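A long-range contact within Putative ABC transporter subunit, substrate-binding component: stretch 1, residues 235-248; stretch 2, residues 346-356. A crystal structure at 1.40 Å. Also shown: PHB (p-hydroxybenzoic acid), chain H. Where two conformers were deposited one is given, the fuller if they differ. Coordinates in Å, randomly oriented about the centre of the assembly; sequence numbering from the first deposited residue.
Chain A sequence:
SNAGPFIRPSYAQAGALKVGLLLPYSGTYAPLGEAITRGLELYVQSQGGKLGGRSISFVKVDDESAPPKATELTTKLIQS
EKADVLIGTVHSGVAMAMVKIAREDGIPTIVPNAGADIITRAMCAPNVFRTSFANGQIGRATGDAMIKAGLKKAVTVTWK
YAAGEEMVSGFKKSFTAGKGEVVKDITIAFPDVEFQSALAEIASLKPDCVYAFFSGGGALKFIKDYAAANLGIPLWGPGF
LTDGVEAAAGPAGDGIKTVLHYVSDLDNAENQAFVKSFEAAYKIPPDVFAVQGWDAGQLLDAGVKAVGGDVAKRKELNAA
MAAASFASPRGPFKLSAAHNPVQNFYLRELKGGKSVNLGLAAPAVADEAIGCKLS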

# COMPACT_ATOMS: atom_id res chain seq x y z
N LEU A 235 -4.56 14.81 14.49
CA LEU A 235 -4.47 13.43 13.97
C LEU A 235 -3.55 13.38 12.78
O LEU A 235 -3.67 14.14 11.82
CB LEU A 235 -5.87 12.97 13.65
CG LEU A 235 -5.99 11.53 13.06
CD1 LEU A 235 -5.44 10.53 14.07
CD2 LEU A 235 -7.42 11.22 12.75
N TRP A 236 -2.68 12.39 12.85
CA TRP A 236 -1.72 12.05 11.81
C TRP A 236 -1.75 10.56 11.53
O TRP A 236 -2.15 9.77 12.35
CB TRP A 236 -0.32 12.35 12.32
CG TRP A 236 0.12 13.78 12.35
CD1 TRP A 236 -0.27 14.76 13.22
CD2 TRP A 236 1.06 14.38 11.46
NE1 TRP A 236 0.37 15.95 12.91
CE2 TRP A 236 1.19 15.74 11.84
CE3 TRP A 236 1.79 13.90 10.38
CZ2 TRP A 236 2.05 16.60 11.19
CZ3 TRP A 236 2.63 14.78 9.72
CH2 TRP A 236 2.78 16.11 10.16
N GLY A 237 -1.28 10.18 10.34
CA GLY A 237 -1.03 8.77 10.07
C GLY A 237 -0.37 8.61 8.73
O GLY A 237 -0.22 9.55 7.98
N PRO A 238 0.04 7.39 8.43
CA PRO A 238 0.32 7.08 7.02
C PRO A 238 -0.92 7.34 6.19
O PRO A 238 -2.02 7.25 6.68
CB PRO A 238 0.69 5.60 7.07
CG PRO A 238 -0.19 5.05 8.20
CD PRO A 238 -0.19 6.18 9.23
N GLY A 239 -0.77 7.63 4.92
CA GLY A 239 -1.89 8.08 4.12
C GLY A 239 -3.00 7.11 3.85
O GLY A 239 -4.05 7.53 3.36
N PHE A 240 -2.78 5.85 4.18
CA PHE A 240 -3.86 4.87 4.14
C PHE A 240 -5.03 5.28 5.03
O PHE A 240 -6.15 4.84 4.82
CB PHE A 240 -3.35 3.48 4.55
CG PHE A 240 -2.03 3.15 3.97
CD1 PHE A 240 -1.89 3.01 2.60
CD2 PHE A 240 -0.90 3.07 4.77
CE1 PHE A 240 -0.65 2.77 2.06
CE2 PHE A 240 0.36 2.86 4.19
CZ PHE A 240 0.47 2.72 2.86
N LEU A 241 -4.75 6.10 6.05
CA LEU A 241 -5.78 6.53 7.01
C LEU A 241 -6.84 7.35 6.29
O LEU A 241 -7.98 7.32 6.72
CB LEU A 241 -5.09 7.38 8.07
CG LEU A 241 -5.99 7.94 9.16
CD1 LEU A 241 -6.64 6.83 9.97
CD2 LEU A 241 -5.19 8.89 10.07
N THR A 242 -6.51 8.08 5.23
CA THR A 242 -7.47 8.91 4.53
C THR A 242 -7.78 8.50 3.10
O THR A 242 -8.82 8.90 2.56
CB THR A 242 -7.04 10.40 4.57
OG1 THR A 242 -5.76 10.57 3.92
CG2 THR A 242 -6.90 10.89 5.99
N ASP A 243 -6.89 7.73 2.46
CA ASP A 243 -7.12 7.44 1.06
C ASP A 243 -8.37 6.59 0.82
O ASP A 243 -8.56 5.56 1.43
CB ASP A 243 -5.90 6.77 0.42
CG ASP A 243 -5.03 7.76 -0.35
OD1 ASP A 243 -4.71 8.84 0.20
OD2 ASP A 243 -4.66 7.47 -1.53
N GLY A 244 -9.23 7.08 -0.06
CA GLY A 244 -10.46 6.43 -0.41
C GLY A 244 -11.67 6.80 0.40
O GLY A 244 -12.76 6.39 0.03
N VAL A 245 -11.49 7.52 1.50
CA VAL A 245 -12.59 7.83 2.43
C VAL A 245 -12.77 9.31 2.60
O VAL A 245 -13.57 9.73 3.43
CB VAL A 245 -12.42 7.13 3.79
CG1 VAL A 245 -12.43 5.59 3.62
CG2 VAL A 245 -11.22 7.61 4.56
N GLU A 246 -12.10 10.13 1.80
CA GLU A 246 -12.10 11.58 1.95
C GLU A 246 -13.45 12.20 1.77
O GLU A 246 -13.84 13.07 2.58
CB GLU A 246 -11.13 12.22 0.93
CG GLU A 246 -9.71 11.66 0.94
CD GLU A 246 -9.48 10.58 -0.10
OE1 GLU A 246 -10.44 9.88 -0.50
OE2 GLU A 246 -8.32 10.42 -0.51
N ALA A 247 -14.21 11.82 0.76
CA ALA A 247 -15.49 12.46 0.48
C ALA A 247 -16.47 12.10 1.58
O ALA A 247 -17.19 12.97 2.13
CB ALA A 247 -16.00 12.05 -0.86
N ALA A 248 -16.51 10.84 1.94
CA ALA A 248 -17.50 10.39 2.92
C ALA A 248 -17.21 10.92 4.31
O ALA A 248 -18.12 11.09 5.13
CB ALA A 248 -17.57 8.88 2.90
C1' PHB H . -1.20 -4.24 5.13
O1' PHB H . -1.76 -5.13 5.81
O2' PHB H . 0.02 -4.33 4.73
C1 PHB H . -1.91 -3.01 4.72
C2 PHB H . -3.30 -3.02 4.64
C3 PHB H . -3.98 -1.86 4.28
C4 PHB H . -3.28 -0.73 4.02
C5 PHB H . -1.90 -0.70 4.08
C6 PHB H . -1.25 -1.84 4.44
O4 PHB H . -3.92 0.41 3.68
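Stretch 2 346-356: YLRELKGGKSV

Contacts between segments far apart in sequence often rest on a single buried charge pair, with apolar packing and ordered water filling in around it. The meeting of residues 235-248 with residues 346-356 in this substrate-binding component is a compact example: no two touching residues are closer than 104 positions in the chain, and about 410 Å² of surface is buried between them.

The two stretches differ in form. Stretch 1 leaves a short strand, 235-238, passes through a 3-10 segment at 239-241, and reaches the start of a weakly bonded helix near 246. Stretch 2 is a hairpin. Its first strand runs through Tyr346, Leu347, Arg348, Glu349 and Leu350, turns around Gly352 and Gly353, and returns through Ser355 and Val356, the two arms tied by reciprocal backbone hydrogen bonds between Glu349 and Val356 (N to O, 3.1 and 2.9 Å). No single direction relates the two stretches, because stretch 2 doubles back; the CA atoms of Trp236 and Glu349 are 9.2 Å apart, those of Gly239 and Arg348 8.0 Å, and those of Ala247 and Gly353 4.8 Å. The backbones thus draw together toward the hairpin turn, and longer side chains span the wider end.

At that wider end, Trp236 supplies the reach. Its CA-to-CB bond points sideways, but the indole carries CZ3 to 3.6 Å from Leu347 CD1, an apolar contact made obliquely to the ring. At Gly239 the absence of a side chain matters directly, since an ideal CB would fall 2.6 Å from Arg348 NH2; the guanidinium occupies that space, with NH2 3.2 Å from Gly239 O. Phe240 turns away from the hairpin, toward the bound p-hydroxybenzoic acid, whose O4 is 3.2 Å from Phe240 CB; one face of its ring is covered by the ligand.

Thr242 points toward stretch 2. Its CG2 packs 3.7 Å from Leu350 CD2, while its OG1 donates to water 1 at 2.9 Å, and that water accepts in turn from Ser355 OG at 2.7 Å. The next residue, Asp243, provides the electrostatic centre. Arg348 extends its guanidinium so that NH1 and NH2 each donate to Asp243 OD1 at 2.9 Å, a salt bridge in which one carboxylate oxygen receives both nitrogens near the guanidinium plane. Water 1 also donates to that OD1, at 2.7 Å, so the oxygen is served by solvent as well as by the arginine.

Glu246, with the largest covered area in stretch 1, closes the contact. Its CG lies 3.6 Å from Leu350 CD1 and its CB 3.3 Å from Gly353 O, so its aliphatic part lines the hairpin near the turn. Its OE2 accepts from water 1 at 2.7 Å and from water 2 at 2.8 Å; water 2 in turn accepts from the backbone N of Ser355 at 2.9 Å. Water thus bridges the returning strand to the glutamate. At Ala247 the closeness is one of backbones, with Ala247 N 4.1 Å from Gly353 O.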

# COMPACT_ATOMS: atom_id res chain seq x y z
N TYR A 346 5.32 12.19 0.36
CA TYR A 346 4.81 13.55 0.46
C TYR A 346 4.03 13.77 1.76
O TYR A 346 3.29 12.89 2.20
CB TYR A 346 3.88 13.82 -0.73
CG TYR A 346 4.45 13.39 -2.09
CD1 TYR A 346 5.36 14.18 -2.78
CD2 TYR A 346 4.08 12.19 -2.68
CE1 TYR A 346 5.88 13.79 -4.00
CE2 TYR A 346 4.60 11.78 -3.91
CZ TYR A 346 5.50 12.60 -4.57
OH TYR A 346 6.05 12.24 -5.80
N LEU A 347 4.20 14.95 2.34
CA LEU A 347 3.37 15.41 3.42
C LEU A 347 2.08 15.91 2.80
O LEU A 347 2.11 16.60 1.79
CB LEU A 347 4.07 16.55 4.19
CG LEU A 347 3.28 17.18 5.33
CD1 LEU A 347 3.09 16.17 6.47
CD2 LEU A 347 4.01 18.45 5.82
N ARG A 348 0.96 15.55 3.41
CA ARG A 348 -0.36 15.88 2.87
C ARG A 348 -1.28 16.36 3.98
O ARG A 348 -1.09 16.01 5.13
CB ARG A 348 -1.02 14.66 2.23
CG ARG A 348 -0.05 13.83 1.39
CD ARG A 348 -0.67 12.66 0.70
NE ARG A 348 -1.46 11.83 1.60
CZ ARG A 348 -2.40 10.98 1.20
NH1 ARG A 348 -2.60 10.78 -0.09
NH2 ARG A 348 -3.15 10.36 2.07
N GLU A 349 -2.31 17.08 3.59
CA GLU A 349 -3.39 17.42 4.51
C GLU A 349 -4.70 17.15 3.81
O GLU A 349 -4.86 17.48 2.63
CB GLU A 349 -3.33 18.91 4.92
CG GLU A 349 -4.39 19.33 5.92
CD GLU A 349 -4.26 20.78 6.34
OE1 GLU A 349 -3.23 21.39 6.04
OE2 GLU A 349 -5.22 21.27 6.96
N LEU A 350 -5.65 16.59 4.54
CA LEU A 350 -6.98 16.43 3.99
C LEU A 350 -7.69 17.77 4.10
O LEU A 350 -7.79 18.34 5.20
CB LEU A 350 -7.67 15.30 4.76
CG LEU A 350 -9.05 14.82 4.44
CD1 LEU A 350 -9.17 14.63 2.93
CD2 LEU A 350 -9.35 13.57 5.26
N LYS A 351 -8.09 18.33 2.97
CA LYS A 351 -8.78 19.61 2.93
C LYS A 351 -9.75 19.59 1.79
O LYS A 351 -9.38 19.35 0.65
CB LYS A 351 -7.78 20.74 2.70
CG LYS A 351 -8.32 22.08 3.19
CD LYS A 351 -8.55 22.10 4.72
CE LYS A 351 -9.19 23.38 5.15
NZ LYS A 351 -10.58 23.13 5.53
N GLY A 352 -11.02 19.86 2.09
CA GLY A 352 -11.99 19.97 1.03
C GLY A 352 -12.34 18.68 0.34
O GLY A 352 -12.77 18.69 -0.81
N GLY A 353 -12.22 17.56 1.06
CA GLY A 353 -12.58 16.28 0.48
C GLY A 353 -11.53 15.60 -0.37
O GLY A 353 -11.85 14.68 -1.09
N LYS A 354 -10.29 16.05 -0.26
CA LYS A 354 -9.18 15.40 -0.94
C LYS A 354 -7.92 15.71 -0.15
O LYS A 354 -7.86 16.69 0.60
CB LYS A 354 -9.06 15.86 -2.38
CG LYS A 354 -8.84 17.34 -2.51
CD LYS A 354 -9.22 17.82 -3.90
CE LYS A 354 -8.08 18.59 -4.58
NZ LYS A 354 -7.71 19.82 -3.81
N SER A 355 -6.87 14.92 -0.33
CA SER A 355 -5.57 15.24 0.26
C SER A 355 -4.84 16.14 -0.70
O SER A 355 -4.88 15.95 -1.89
CB SER A 355 -4.74 13.98 0.52
OG SER A 355 -5.20 13.32 1.69
N VAL A 356 -4.21 17.18 -0.15
CA VAL A 356 -3.40 18.10 -0.93
C VAL A 356 -1.95 17.97 -0.51
O VAL A 356 -1.64 17.63 0.62
CB VAL A 356 -3.89 19.53 -0.81
CG1 VAL A 356 -5.33 19.63 -1.26
CG2 VAL A 356 -3.76 19.99 0.59
O HOH W 1 -6.24 10.91 1.13
O HOH W 2 -7.18 12.57 -1.93